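Local coordinates for glutamine amidotransferase domain-containing protein (Thermotoga maritima, PDB 1O1Y) that probably releases ammonia from glutamine for transfer to an acceptor substrate, as class I glutamine amidotransferases do, at residues Tyr126-Val131 and Arg162-Glu167; Glu139-Leu144 and Lys226-Ser231; Val188-Met193 and Thr217-Glu222. All coordinates share one frame; numbering follows the deposited sequence. Where two conformers were deposited one is given.

In the fold
Following the chain from the N terminus, interaction 1 opens on strand 125-130, and interaction 2 opens at 139-144, on the way into strand 143-150. Interaction 1 closes first, when strand 161-165 returns beside 125-130, so the two contacts cross. They also touch, since the two strands that open them are sheet neighbours and Lys130 N meets Asp142 O. Interaction 3 then starts at 188-193 and closes at 217-222 in the long helix 211-237; only afterwards does that helix close interaction 2 at 226-231, so interaction 3 falls wholly within the span of interaction 2. Together they join the antiparallel part of the mixed sheet to the C-terminal helices.

Interaction 1 of 3, residues Tyr126-Val131 and Arg162-Glu167; sequences YFVEKV and RVFTSE
Glu129 and Thr165 form an antiparallel hydrogen-bonded pair where strands 125-130 and 161-165 run side by side in the mixed sheet of this glutamine amidotransferase. Two backbone bonds close the pair, Glu129 N to Thr165 O and Thr165 N to Glu129 O, each 2.9 Å long. Next comes a non-hydrogen-bonded pair, Lys130 and Phe164, with CA atoms 4.6 Å apart; beyond it Val131 N donates to Val163 O. At the far edge of strand 161-165, Val163 and Phe164 both face Gly173, a classic beta bulge.

The enclosed part of the contact is the sheet face that carries Phe164. Its CG lies anti to the carbonyl carbon (chi1 -62°), and the ring takes its neighbours obliquely: CE1 reaches Lys130 CB at 3.8 Å, while CD1 meets Val128 CG2 at 4.0 Å. Phe137 and Phe184 meet the same ring edge-to-face. Lys130 lends CB and CG here; its NZ leads away from 162-167 and bonds to the carbonyls of Phe137 and Phe140.

The face of Glu129 and Thr165 is more open to solvent, though individual approaches there are close. Val131 CG1 touches Thr165 CG2 at 3.6 Å, the two side chains crossing at about a right angle, and Val131 CG2 rests on CG of Arg162. Thr165 OG1 is occupied by the carbonyl of Glu170. Glu129 bends at chi2 (81°), and its OE1 comes to 3.1 Å from Ser166 CA, close to Thr165 O but, as a second acceptor, unable to bond with it. At the exposed end, one water donates to both Val131 O, at 3.1 Å, and Arg162 O, at 2.8 Å.

Interaction 2 of 3, residues Glu139-Leu144 and Lys226-Ser231; sequences EFPDRL and KGLLRS. With SO4 (sulfate ion), chain I; SO4 (sulfate ion), chain E.
Leu228, on the long C-terminal helix 211-237, points into the loop that precedes strand 143-150, and each branch of its side chain meets a different partner. Its CB sits over one face of the Phe140 ring in a CH-pi contact, 4.0 Å from the ring centroid and 19° off the normal, displaced toward the rim. The backbone follows it in: Phe140 CE1 lies 3.4 Å from Leu228 O. With CG anti to the carbonyl carbon (chi1 -66°) and CD1 anti to CA (chi2 173°), the leucine stretches away from its helix. CD1 and Leu144 CD1 then meet tip to tip at 3.5 Å, and Pro141 CD flanks the same methyl at 3.9 Å, the proline and Leu228 set at a slant. The other methyl, CD2, turns to the loop backbone and rests 3.4 Å from Glu139 O.

One turn further along the helix, Ser231 CB approaches the side chain of Glu139. Both residues are modelled in two conformers, so the details are uncertain, and the water between Glu139 OE2 and Ser231 OG is only weakly held. The carboxylate has a firmer partner in a salt bridge to Arg235.

Away from the helix, Asp142 N donates to one sulfate, and Arg143 grips another with NH1 and NH2, its guanidinium edge turned to the anion; the same arginine makes a cation-pi contact with Phe127. Both sulfates probably come from the crystallisation liquor.

No hydrogen bond joins 139-144 directly to 226-231. The association therefore centres on Leu228, its CB over the aromatic face and its methyls against a proline, a second leucine and the loop backbone, with Glu139 and Ser231 packed beside it; this implies a mainly nonpolar joint, with the charged group of Glu139 at its margin.

Interaction 3 of 3, residues Val188-Met193 and Thr217-Glu222; sequences VGARTM and TAEREE. With SO4 (sulfate ion), chain J; SO4 (sulfate ion), chain H.
Glu222 reaches from helix 211-237 to the start of helix 190-199, where its OE2 accepts the one direct hydrogen bond of the contact. The donor is Ala190 N, 2.9 Å from OE2, and the bond is nearly straight (168°), although it arrives from above the carboxylate plane. CG sits between the backbone N and the carbonyl carbon (chi1 61°), and from there the extended chain carries the carboxylate across to Ala190 N. Because Ala190 follows the N-cap residue Gly189, the carboxylate lies at a helix start, whose dipole would probably favour its negative charge. An alanine in place of Glu222 would probably leave Ala190 N without its acceptor and deprive the water that joins the carboxylate to Arg191 N of one partner.

Water supplies the second kind of link. That molecule accepts from Arg191 N and donates to Glu222 OE2 at 2.7 Å; another donates both to Val188 O and to Ala218 O.

The apolar contacts are small and close. Ala218 CB lies 3.9 Å from Ala190 CA and equally near CB of Met193, present as selenomethionine, while Ala190 CB touches Glu219 CG at 3.5 Å. With such short side chains, the CA atoms of Ala190 and Ala218 come within 4.9 Å.

Ionic contacts lie outside the joint: Arg220 grips a sulfate, probably from the crystallisation liquor, with NH1 and NH2.

Beneath the two helices lies the sheet: Met193 and Ala218 both pack on Trp125 of strand 125-130, and Met193 also touches Phe147 of strand 143-150, to which Glu221 adds a salt bridge with Arg145.

Interaction 1 of 3, residues Tyr126-Val131 and Arg162-Glu167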
loop_
_atom_site.group_PDB
_atom_site.type_symbol
_atom_site.label_atom_id
_atom_site.label_comp_id
_atom_site.label_asym_id
_atom_site.label_seq_id
_atom_site.Cartn_x
_atom_site.Cartn_y
_atom_site.Cartn_z
ATOM N N TYR A 126 -7.052 7.123 11.392
ATOM C CA TYR A 126 -6.775 6.374 12.609
ATOM C C TYR A 126 -5.310 6.510 12.928
ATOM O O TYR A 126 -4.494 6.688 12.055
ATOM C CB TYR A 126 -7.085 4.861 12.436
ATOM C CG TYR A 126 -8.543 4.492 12.169
ATOM C CD1 TYR A 126 -9.120 4.681 10.934
ATOM C CD2 TYR A 126 -9.334 3.912 13.150
ATOM C CE1 TYR A 126 -10.408 4.371 10.701
ATOM C CE2 TYR A 126 -10.656 3.561 12.901
ATOM C CZ TYR A 126 -11.187 3.784 11.660
ATOM O OH TYR A 126 -12.516 3.452 11.389
ATOM N N PHE A 127 -4.979 6.335 14.198
ATOM C CA PHE A 127 -3.570 6.158 14.594
ATOM C C PHE A 127 -3.032 4.749 14.326
ATOM O O PHE A 127 -3.723 3.741 14.521
ATOM C CB PHE A 127 -3.416 6.453 16.090
ATOM C CG PHE A 127 -3.504 7.929 16.442
ATOM C CD1 PHE A 127 -2.615 8.825 15.930
ATOM C CD2 PHE A 127 -4.476 8.393 17.300
ATOM C CE1 PHE A 127 -2.663 10.187 16.260
ATOM C CE2 PHE A 127 -4.540 9.762 17.601
ATOM C CZ PHE A 127 -3.626 10.635 17.075
ATOM N N VAL A 128 -1.753 4.700 13.968
ATOM C CA VAL A 128 -0.920 3.522 14.006
ATOM C C VAL A 128 0.298 3.917 14.809
ATOM O O VAL A 128 0.667 5.093 14.909
ATOM C CB VAL A 128 -0.464 3.021 12.611
ATOM C CG1 VAL A 128 -1.687 2.479 11.856
ATOM C CG2 VAL A 128 0.268 4.069 11.817
ATOM N N GLU A 129 0.901 2.924 15.428
ATOM C CA GLU A 129 2.069 3.138 16.255
ATOM C C GLU A 129 3.263 2.304 15.702
ATOM O O GLU A 129 3.129 1.139 15.239
ATOM C CB GLU A 129 1.755 2.747 17.710
ATOM C CG GLU A 129 0.569 3.512 18.338
ATOM C CD GLU A 129 -0.801 2.988 17.984
ATOM O OE1 GLU A 129 -0.978 1.758 17.862
ATOM O OE2 GLU A 129 -1.737 3.850 17.802
ATOM N N LYS A 130 4.418 2.923 15.714
ATOM C CA LYS A 130 5.648 2.357 15.189
ATOM C C LYS A 130 6.416 1.584 16.235
ATOM O O LYS A 130 6.784 2.110 17.250
ATOM C CB LYS A 130 6.504 3.439 14.518
ATOM C CG LYS A 130 7.697 2.874 13.677
ATOM C CD LYS A 130 8.623 3.937 13.079
ATOM C CE LYS A 130 9.670 4.435 14.011
ATOM N NZ LYS A 130 10.689 5.298 13.327
ATOM N N VAL A 131 6.620 0.290 15.965
ATOM C CA VAL A 131 7.124 -0.637 16.933
ATOM C C VAL A 131 8.464 -1.260 16.503
ATOM O O VAL A 131 8.882 -2.286 16.998
ATOM C CB VAL A 131 6.057 -1.722 17.238
ATOM C CG1 VAL A 131 4.825 -1.092 17.823
ATOM C CG2 VAL A 131 5.663 -2.533 16.019
ATOM N N ARG A 162 7.493 -6.903 12.459
ATOM C CA ARG A 162 6.387 -5.950 12.583
ATOM C C ARG A 162 6.957 -4.546 12.765
ATOM O O ARG A 162 7.850 -4.348 13.580
ATOM C CB ARG A 162 5.535 -6.242 13.816
ATOM C CG ARG A 162 4.287 -5.348 13.921
ATOM C CD ARG A 162 3.409 -5.617 15.137
ATOM N NE ARG A 162 2.832 -6.966 15.096
ATOM C CZ ARG A 162 3.205 -8.012 15.821
ATOM N NH1 ARG A 162 4.177 -7.963 16.757
ATOM N NH2 ARG A 162 2.570 -9.160 15.606
ATOM N N VAL A 163 6.467 -3.610 11.971
ATOM C CA VAL A 163 6.884 -2.217 12.059
ATOM C C VAL A 163 5.769 -1.313 12.578
ATOM O O VAL A 163 6.075 -0.289 13.221
ATOM C CB VAL A 163 7.450 -1.718 10.711
ATOM C CG1 VAL A 163 7.892 -0.239 10.780
ATOM C CG2 VAL A 163 8.687 -2.544 10.370
ATOM N N PHE A 164 4.531 -1.621 12.251
ATOM C CA PHE A 164 3.401 -0.878 12.758
ATOM C C PHE A 164 2.329 -1.755 13.384
ATOM O O PHE A 164 1.984 -2.830 12.869
ATOM C CB PHE A 164 2.744 -0.017 11.678
ATOM C CG PHE A 164 3.660 1.050 11.100
ATOM C CD1 PHE A 164 3.809 2.299 11.734
ATOM C CD2 PHE A 164 4.405 0.782 9.972
ATOM C CE1 PHE A 164 4.655 3.262 11.225
ATOM C CE2 PHE A 164 5.257 1.751 9.483
ATOM C CZ PHE A 164 5.391 2.989 10.119
ATOM N N THR A 165 1.740 -1.217 14.437
ATOM C CA THR A 165 0.575 -1.792 15.089
ATOM C C THR A 165 -0.527 -0.757 15.274
ATOM O O THR A 165 -0.385 0.380 14.887
ATOM C CB THR A 165 1.028 -2.439 16.415
ATOM O OG1 THR A 165 0.006 -3.306 16.936
ATOM C CG2 THR A 165 1.256 -1.396 17.486
ATOM N N SER A 166 -1.631 -1.173 15.888
ATOM C CA SER A 166 -2.714 -0.273 16.204
ATOM C C SER A 166 -3.565 -0.835 17.316
ATOM O O SER A 166 -3.459 -2.005 17.694
ATOM C CB SER A 166 -3.599 -0.014 14.994
ATOM O OG SER A 166 -4.290 -1.190 14.563
ATOM N N GLU A 167 -4.446 0.006 17.835
ATOM C CA GLU A 167 -5.405 -0.460 18.799
ATOM C C GLU A 167 -6.359 -1.529 18.257
ATOM O O GLU A 167 -6.606 -2.528 18.932
ATOM C CB GLU A 167 -6.151 0.718 19.405
ATOM C CG GLU A 167 -6.823 0.352 20.702
ATOM C CD GLU A 167 -7.208 1.572 21.480
ATOM O OE1 GLU A 167 -8.311 2.088 21.201
ATOM O OE2 GLU A 167 -6.403 2.020 22.333
HETATM O O HOH W 1 8.516 -5.203 16.161
#

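Interaction 2 of 3, residues Glu139-Leu144 and Lys226-Ser231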
loop_
_atom_site.group_PDB
_atom_site.type_symbol
_atom_site.label_atom_id
_atom_site.label_comp_id
_atom_site.label_asym_id
_atom_site.label_seq_id
_atom_site.Cartn_x
_atom_site.Cartn_y
_atom_site.Cartn_z
ATOM N N GLU A 139 12.452 7.877 9.745
ATOM C CA GLU A 139 11.937 9.238 9.866
ATOM C C GLU A 139 10.522 9.285 10.411
ATOM O O GLU A 139 10.025 10.388 10.722
ATOM C CB GLU A 139 11.913 9.929 8.505
ATOM C CG GLU A 139 13.274 10.423 8.071
ATOM C CD GLU A 139 14.240 9.301 7.780
ATOM O OE1 GLU A 139 15.364 9.324 8.339
ATOM O OE2 GLU A 139 13.870 8.402 6.983
ATOM N N PHE A 140 9.869 8.121 10.540
ATOM C CA PHE A 140 8.457 8.096 10.919
ATOM C C PHE A 140 8.353 8.275 12.432
ATOM O O PHE A 140 9.203 7.791 13.166
ATOM C CB PHE A 140 7.790 6.777 10.502
ATOM C CG PHE A 140 7.433 6.691 9.031
ATOM C CD1 PHE A 140 8.400 6.804 8.052
ATOM C CD2 PHE A 140 6.135 6.413 8.655
ATOM C CE1 PHE A 140 8.054 6.707 6.723
ATOM C CE2 PHE A 140 5.796 6.301 7.331
ATOM C CZ PHE A 140 6.759 6.472 6.350
ATOM N N PRO A 141 7.291 8.929 12.913
ATOM C CA PRO A 141 7.133 9.145 14.360
ATOM C C PRO A 141 6.566 7.895 15.057
ATOM O O PRO A 141 6.170 6.935 14.381
ATOM C CB PRO A 141 6.130 10.284 14.421
ATOM C CG PRO A 141 5.248 10.024 13.284
ATOM C CD PRO A 141 6.207 9.581 12.165
ATOM N N ASP A 142 6.555 7.918 16.384
ATOM C CA ASP A 142 6.056 6.800 17.175
ATOM C C ASP A 142 4.559 6.575 16.988
ATOM O O ASP A 142 4.095 5.434 17.051
ATOM C CB ASP A 142 6.338 7.048 18.652
ATOM C CG ASP A 142 7.810 6.938 18.991
ATOM O OD1 ASP A 142 8.182 7.395 20.090
ATOM O OD2 ASP A 142 8.633 6.410 18.206
ATOM N N ARG A 143 3.818 7.664 16.762
ATOM C CA ARG A 143 2.361 7.596 16.663
ATOM C C ARG A 143 1.927 8.509 15.540
ATOM O O ARG A 143 2.253 9.695 15.564
ATOM C CB ARG A 143 1.799 8.008 17.999
ATOM C CG ARG A 143 0.276 8.116 18.232
ATOM C CD ARG A 143 0.074 8.689 19.616
ATOM N NE ARG A 143 -1.281 8.947 20.096
ATOM C CZ ARG A 143 -1.816 10.127 20.207
ATOM N NH1 ARG A 143 -3.035 10.213 20.695
ATOM N NH2 ARG A 143 -1.187 11.238 19.777
ATOM N N LEU A 144 1.236 7.953 14.552
ATOM C CA LEU A 144 1.019 8.625 13.246
ATOM C C LEU A 144 -0.459 8.458 12.876
ATOM O O LEU A 144 -0.989 7.332 12.905
ATOM C CB LEU A 144 1.922 7.943 12.171
ATOM C CG LEU A 144 1.939 8.571 10.755
ATOM C CD1 LEU A 144 2.490 10.012 10.726
ATOM C CD2 LEU A 144 2.734 7.710 9.826
ATOM N N LYS A 226 3.178 13.313 3.016
ATOM C CA LYS A 226 3.983 13.341 1.804
ATOM C C LYS A 226 5.473 13.316 2.122
ATOM O O LYS A 226 6.250 12.655 1.421
ATOM C CB LYS A 226 3.669 14.547 0.938
ATOM C CG LYS A 226 4.265 14.447 -0.441
ATOM C CD LYS A 226 3.870 15.639 -1.264
ATOM C CE LYS A 226 4.325 15.521 -2.684
ATOM N NZ LYS A 226 3.930 16.733 -3.466
ATOM N N GLY A 227 5.882 14.052 3.142
ATOM C CA GLY A 227 7.265 14.075 3.546
ATOM C C GLY A 227 7.758 12.699 4.008
ATOM O O GLY A 227 8.878 12.277 3.653
ATOM N N LEU A 228 6.947 12.001 4.791
ATOM C CA LEU A 228 7.292 10.648 5.246
ATOM C C LEU A 228 7.355 9.633 4.081
ATOM O O LEU A 228 8.255 8.804 4.005
ATOM C CB LEU A 228 6.305 10.187 6.289
ATOM C CG LEU A 228 6.318 10.968 7.615
ATOM C CD1 LEU A 228 5.176 10.510 8.507
ATOM C CD2 LEU A 228 7.607 10.813 8.301
ATOM N N LEU A 229 6.417 9.763 3.177
ATOM C CA LEU A 229 6.324 8.918 1.997
ATOM C C LEU A 229 7.594 9.119 1.122
ATOM O O LEU A 229 8.183 8.139 0.636
ATOM C CB LEU A 229 5.044 9.261 1.257
ATOM C CG LEU A 229 4.719 8.481 -0.026
ATOM C CD1 LEU A 229 4.811 6.962 0.141
ATOM C CD2 LEU A 229 3.324 8.905 -0.565
ATOM N N ARG A 230 8.013 10.368 0.945
ATOM C CA ARG A 230 9.262 10.683 0.226
ATOM C C ARG A 230 10.449 9.991 0.902
ATOM O O ARG A 230 11.301 9.394 0.232
ATOM C CB ARG A 230 9.598 12.161 0.236
ATOM C CG ARG A 230 8.960 12.965 -0.755
ATOM C CD ARG A 230 9.492 14.399 -0.740
ATOM N NE ARG A 230 8.615 15.268 -1.497
ATOM C CZ ARG A 230 7.917 16.264 -0.991
ATOM N NH1 ARG A 230 7.903 16.491 0.321
ATOM N NH2 ARG A 230 7.202 17.024 -1.801
ATOM N N SER A 231 10.502 10.065 2.233
ATOM C CA SER A 231 11.607 9.466 2.976
ATOM C C SER A 231 11.617 7.956 2.744
ATOM O O SER A 231 12.688 7.371 2.553
ATOM C CB SER A 231 11.528 9.779 4.475
ATOM O OG SER A 231 11.795 11.169 4.666
HETATM S S SO4 I . 8.457 11.280 17.715
HETATM O O1 SO4 I . 7.765 12.349 17.021
HETATM O O2 SO4 I . 8.780 11.638 19.115
HETATM O O3 SO4 I . 9.696 10.982 17.014
HETATM O O4 SO4 I . 7.688 10.114 17.564
HETATM S S SO4 E . -4.090 13.878 19.629
HETATM O O1 SO4 E . -4.309 15.020 20.487
HETATM O O2 SO4 E . -2.688 13.741 19.363
HETATM O O3 SO4 E . -4.824 13.987 18.378
HETATM O O4 SO4 E . -4.685 12.729 20.271
HETATM O O HOH W 2 14.882 9.727 4.526
#

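Interaction 3 of 3, residues Val188-Met193 and Thr217-Glu222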
loop_
_atom_site.group_PDB
_atom_site.type_symbol
_atom_site.label_atom_id
_atom_site.label_comp_id
_atom_site.label_asym_id
_atom_site.label_seq_id
_atom_site.Cartn_x
_atom_site.Cartn_y
_atom_site.Cartn_z
ATOM N N VAL A 188 -2.662 9.108 0.254
ATOM C CA VAL A 188 -3.920 9.779 -0.030
ATOM C C VAL A 188 -3.914 11.163 0.633
ATOM O O VAL A 188 -4.133 11.307 1.845
ATOM C CB VAL A 188 -5.149 8.925 0.393
ATOM C CG1 VAL A 188 -6.480 9.660 0.049
ATOM C CG2 VAL A 188 -5.124 7.545 -0.270
ATOM N N GLY A 189 -3.651 12.151 -0.202
ATOM C CA GLY A 189 -3.736 13.558 0.138
ATOM C C GLY A 189 -5.092 14.102 -0.245
ATOM O O GLY A 189 -5.975 13.321 -0.591
ATOM N N ALA A 190 -5.256 15.414 -0.189
ATOM C CA ALA A 190 -6.570 15.994 -0.429
ATOM C C ALA A 190 -7.076 15.765 -1.870
ATOM O O ALA A 190 -8.237 15.458 -2.059
ATOM C CB ALA A 190 -6.576 17.468 -0.086
ATOM N N ARG A 191 -6.213 15.918 -2.873
ATOM C CA ARG A 191 -6.616 15.747 -4.289
ATOM C C ARG A 191 -7.114 14.306 -4.544
ATOM O O ARG A 191 -8.168 14.103 -5.135
ATOM C CB ARG A 191 -5.423 16.064 -5.199
ATOM C CG ARG A 191 -5.619 15.701 -6.672
ATOM C CD ARG A 191 -4.318 15.820 -7.545
ATOM N NE ARG A 191 -3.216 14.928 -7.135
ATOM C CZ ARG A 191 -3.124 13.610 -7.379
ATOM N NH1 ARG A 191 -4.067 12.963 -8.054
ATOM N NH2 ARG A 191 -2.066 12.930 -6.936
ATOM N N THR A 192 -6.385 13.321 -4.039
ATOM C CA THR A 192 -6.755 11.911 -4.168
ATOM C C THR A 192 -8.042 11.602 -3.343
ATOM O O THR A 192 -8.957 10.894 -3.786
ATOM C CB THR A 192 -5.593 11.028 -3.719
ATOM O OG1 THR A 192 -4.480 11.230 -4.613
ATOM C CG2 THR A 192 -5.914 9.586 -3.798
HETATM N N MSE A 193 -8.104 12.152 -2.141
HETATM C CA MSE A 193 -9.281 11.992 -1.292
HETATM C C MSE A 193 -10.551 12.442 -1.981
HETATM O O MSE A 193 -11.615 11.770 -1.851
HETATM C CB MSE A 193 -9.089 12.690 0.062
HETATM C CG MSE A 193 -10.205 12.399 1.083
HETATM SE SE MSE A 193 -10.261 10.485 1.593
HETATM C CE MSE A 193 -8.836 10.509 2.768
ATOM N N THR A 217 -9.452 16.406 7.080
ATOM C CA THR A 217 -8.290 15.763 7.673
ATOM C C THR A 217 -7.189 15.492 6.638
ATOM O O THR A 217 -5.982 15.631 6.945
ATOM C CB THR A 217 -8.707 14.508 8.439
ATOM O OG1 THR A 217 -9.667 14.901 9.448
ATOM C CG2 THR A 217 -7.568 13.879 9.146
ATOM N N ALA A 218 -7.566 15.066 5.430
ATOM C CA ALA A 218 -6.570 14.836 4.367
ATOM C C ALA A 218 -5.766 16.147 4.130
ATOM O O ALA A 218 -4.538 16.104 3.959
ATOM C CB ALA A 218 -7.248 14.398 3.071
ATOM N N GLU A 219 -6.471 17.278 4.069
ATOM C CA GLU A 219 -5.827 18.604 3.851
ATOM C C GLU A 219 -4.849 18.900 5.023
ATOM O O GLU A 219 -3.739 19.416 4.800
ATOM C CB GLU A 219 -6.850 19.720 3.709
ATOM C CG GLU A 219 -7.746 19.560 2.500
ATOM C CD GLU A 219 -8.943 20.503 2.446
ATOM O OE1 GLU A 219 -9.385 21.046 3.488
ATOM O OE2 GLU A 219 -9.447 20.681 1.323
ATOM N N ARG A 220 -5.221 18.548 6.253
ATOM C CA ARG A 220 -4.381 18.828 7.402
ATOM C C ARG A 220 -3.152 17.917 7.486
ATOM O O ARG A 220 -2.121 18.353 7.937
ATOM C CB ARG A 220 -5.130 18.711 8.722
ATOM C CG ARG A 220 -4.405 19.425 9.888
ATOM C CD ARG A 220 -5.323 19.935 11.039
ATOM N NE ARG A 220 -4.495 20.469 12.117
ATOM C CZ ARG A 220 -3.688 19.731 12.890
ATOM N NH1 ARG A 220 -3.666 18.414 12.798
ATOM N NH2 ARG A 220 -2.930 20.311 13.812
ATOM N N GLU A 221 -3.285 16.666 7.043
ATOM C CA GLU A 221 -2.251 15.676 7.173
ATOM C C GLU A 221 -1.325 15.549 5.964
ATOM O O GLU A 221 -0.262 14.931 6.082
ATOM C CB GLU A 221 -2.897 14.314 7.441
ATOM C CG GLU A 221 -3.757 14.201 8.715
ATOM C CD GLU A 221 -2.992 14.446 10.008
ATOM O OE1 GLU A 221 -1.746 14.302 10.025
ATOM O OE2 GLU A 221 -3.643 14.792 11.002
ATOM N N GLU A 222 -1.738 16.057 4.809
ATOM C CA GLU A 222 -1.073 15.675 3.564
ATOM C C GLU A 222 0.401 16.088 3.497
ATOM O O GLU A 222 1.228 15.369 2.916
ATOM C CB GLU A 222 -1.773 16.168 2.310
ATOM C CG GLU A 222 -1.912 17.639 2.162
ATOM C CD GLU A 222 -2.540 18.047 0.843
ATOM O OE1 GLU A 222 -2.647 19.262 0.609
ATOM O OE2 GLU A 222 -2.914 17.158 0.028
HETATM S S SO4 J . -6.896 14.679 -10.186
HETATM O O1 SO4 J . -7.302 14.338 -11.547
HETATM O O2 SO4 J . -7.646 15.835 -9.687
HETATM O O3 SO4 J . -5.467 14.972 -10.220
HETATM O O4 SO4 J . -7.179 13.547 -9.312
HETATM S S SO4 H . -1.447 17.343 15.741
HETATM O O1 SO4 H . -1.609 18.789 15.843
HETATM O O2 SO4 H . -0.103 17.022 15.278
HETATM O O3 SO4 H . -2.360 16.676 14.791
HETATM O O4 SO4 H . -1.546 16.801 17.083
HETATM O O HOH W 3 -3.363 13.285 3.549
HETATM O O HOH W 4 -3.538 17.110 -2.600
#